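IWS1 (Encephalitozoon cuniculi, PDB 2XPP) is probably a nuclear transcription factor of the IWS1 family that takes part in regulating transcription by RNA polymerase II. Local coordinates at residues G61-I66 against D89-M94. Numbering follows the deposited sequence.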
loop_
_atom_site.group_PDB
_atom_site.type_symbol
_atom_site.label_atom_id
_atom_site.label_comp_id
_atom_site.label_asym_id
_atom_site.label_seq_id
_atom_site.Cartn_x
_atom_site.Cartn_y
_atom_site.Cartn_z
ATOM N N GLY A 61 -11.065 -0.214 -5.241
ATOM C CA GLY A 61 -10.356 -0.668 -4.009
ATOM C C GLY A 61 -8.937 -1.148 -4.247
ATOM O O GLY A 61 -8.407 -1.978 -3.492
ATOM N N ILE A 62 -8.272 -0.584 -5.260
ATOM C CA ILE A 62 -6.927 -1.063 -5.590
ATOM C C ILE A 62 -5.963 -0.805 -4.412
ATOM O O ILE A 62 -4.878 -1.431 -4.342
ATOM C CB ILE A 62 -6.360 -0.434 -6.906
ATOM C CG1 ILE A 62 -5.200 -1.265 -7.495
ATOM C CG2 ILE A 62 -5.867 0.992 -6.639
ATOM C CD1 ILE A 62 -5.607 -2.659 -7.924
ATOM N N LEU A 63 -6.290 0.138 -3.528
ATOM C CA LEU A 63 -5.425 0.363 -2.387
ATOM C C LEU A 63 -5.300 -0.868 -1.512
ATOM O O LEU A 63 -4.261 -1.026 -0.834
ATOM C CB LEU A 63 -5.809 1.612 -1.533
ATOM C CG LEU A 63 -5.668 2.903 -2.318
ATOM C CD1 LEU A 63 -6.222 4.077 -1.485
ATOM C CD2 LEU A 63 -4.219 3.217 -2.760
ATOM N N ASP A 64 -6.328 -1.726 -1.503
ATOM C CA ASP A 64 -6.268 -3.005 -0.754
ATOM C C ASP A 64 -5.139 -3.884 -1.283
ATOM O O ASP A 64 -4.396 -4.493 -0.475
ATOM C CB ASP A 64 -7.587 -3.797 -0.891
ATOM C CG ASP A 64 -8.783 -3.120 -0.232
ATOM O OD1 ASP A 64 -8.677 -2.023 0.364
ATOM O OD2 ASP A 64 -9.873 -3.715 -0.329
ATOM N N GLU A 65 -4.998 -3.981 -2.613
ATOM C CA GLU A 65 -3.964 -4.853 -3.227
ATOM C C GLU A 65 -2.588 -4.213 -3.064
ATOM O O GLU A 65 -1.600 -4.911 -2.794
ATOM C CB GLU A 65 -4.228 -5.095 -4.726
ATOM C CG GLU A 65 -5.329 -6.165 -4.908
ATOM C CD GLU A 65 -6.679 -5.719 -4.376
ATOM O OE1 GLU A 65 -7.100 -4.547 -4.596
ATOM O OE2 GLU A 65 -7.349 -6.541 -3.723
ATOM N N ILE A 66 -2.523 -2.881 -3.207
ATOM C CA ILE A 66 -1.236 -2.194 -3.000
ATOM C C ILE A 66 -0.746 -2.431 -1.552
ATOM O O ILE A 66 0.427 -2.807 -1.332
ATOM C CB ILE A 66 -1.294 -0.719 -3.351
ATOM C CG1 ILE A 66 -1.467 -0.591 -4.881
ATOM C CG2 ILE A 66 0.037 -0.032 -2.936
ATOM C CD1 ILE A 66 -1.845 0.898 -5.299
ATOM N N ASP A 89 6.249 4.939 -4.635
ATOM C CA ASP A 89 6.253 5.920 -5.750
ATOM C C ASP A 89 4.863 6.012 -6.403
ATOM O O ASP A 89 4.390 7.144 -6.708
ATOM C CB ASP A 89 7.303 5.502 -6.794
ATOM C CG ASP A 89 7.370 6.430 -8.000
ATOM O OD1 ASP A 89 7.351 7.681 -7.833
ATOM O OD2 ASP A 89 7.496 5.879 -9.129
ATOM N N VAL A 90 4.262 4.860 -6.696
ATOM C CA VAL A 90 2.874 4.792 -7.205
ATOM C C VAL A 90 1.872 5.580 -6.311
ATOM O O VAL A 90 1.146 6.454 -6.806
ATOM C CB VAL A 90 2.393 3.340 -7.397
ATOM C CG1 VAL A 90 0.852 3.257 -7.624
ATOM C CG2 VAL A 90 3.117 2.708 -8.603
ATOM N N LEU A 91 1.865 5.248 -5.021
ATOM C CA LEU A 91 0.947 5.880 -4.054
ATOM C C LEU A 91 1.085 7.409 -4.046
ATOM O O LEU A 91 0.084 8.117 -3.931
ATOM C CB LEU A 91 1.223 5.304 -2.665
ATOM C CG LEU A 91 0.747 3.867 -2.486
ATOM C CD1 LEU A 91 1.284 3.353 -1.224
ATOM C CD2 LEU A 91 -0.792 3.747 -2.483
ATOM N N LYS A 92 2.308 7.905 -4.217
ATOM C CA LYS A 92 2.582 9.341 -4.156
ATOM C C LYS A 92 1.856 10.071 -5.287
ATOM O O LYS A 92 1.494 11.278 -5.161
ATOM C CB LYS A 92 4.096 9.608 -4.286
ATOM C CG LYS A 92 4.460 11.026 -4.191
ATOM C CD LYS A 92 5.971 11.105 -4.083
ATOM C CE LYS A 92 6.537 12.228 -4.900
ATOM N NZ LYS A 92 8.024 12.217 -4.724
ATOM N N THR A 93 1.637 9.350 -6.387
ATOM C CA THR A 93 1.057 9.939 -7.597
ATOM C C THR A 93 -0.471 9.942 -7.599
ATOM O O THR A 93 -1.069 10.557 -8.488
ATOM C CB THR A 93 1.511 9.245 -8.922
ATOM O OG1 THR A 93 0.890 7.966 -9.065
ATOM C CG2 THR A 93 3.051 9.113 -9.027
ATOM N N MET A 94 -1.081 9.242 -6.656
ATOM C CA MET A 94 -2.545 9.056 -6.656
ATOM C C MET A 94 -3.302 10.104 -5.846
ATOM O O MET A 94 -2.824 10.539 -4.776
ATOM C CB MET A 94 -2.863 7.649 -6.118
ATOM C CG MET A 94 -2.480 6.605 -7.114
ATOM S SD MET A 94 -2.681 4.987 -6.362
ATOM C CE MET A 94 -2.913 3.993 -7.817
#
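Ile66 and Leu91 meet where helix 62-70 packs against helix 81-92, and their side chains run past each other in opposite directions. Their CA atoms lie 8.4 Å apart. Ile66 can be followed outward from CB, which points toward the other helix. There the chain forks. CG2 is set anti to the backbone N and rests on the isobutyl end of Leu91, 3.9 Å from Leu91 CD2, with Leu91 CG and CD1 hardly farther. The other branch leaves through CG1, beside the backbone N (chi1 -69°), and ends in CD1. Ile66 CD1 meets the methyl of Met94 tip to tip, at 4.1 Å from Met94 CE. It also touches Leu91 CD2 and lies 4.3 Å from Val90 CG1. One isoleucine thus reaches three residues of the second segment.

Leu63, one turn earlier, crosses Leu91 at a slant. Its CD2 comes to 3.5 Å from Leu91 CD2, tighter than a usual methyl contact. The same Leu63 CD2 is 4.3 Å from Met94 SD. Met94 is extended beyond CG: SD stands anti to CA (chi2 173°), and CE continues the extended chain. Its CE also approaches Ile62 CG2, more loosely, at 4.4 Å.

Behind this face, Thr93 OG1 donates to Val90 O at 2.7 Å, in the carbonyl plane and on a lone pair. Thr93 N shares that acceptor. Helix 36-48 covers Ile62 and Val90, while helix 98-104 touches Leu63.

All six touching residues are buried, near the centre of this all-helical TFIIS N-terminal-type domain. The contact consists of aliphatic and thioether groups alone, so the two segments are joined here by shape and exclusion of water, with no polar pairing between them.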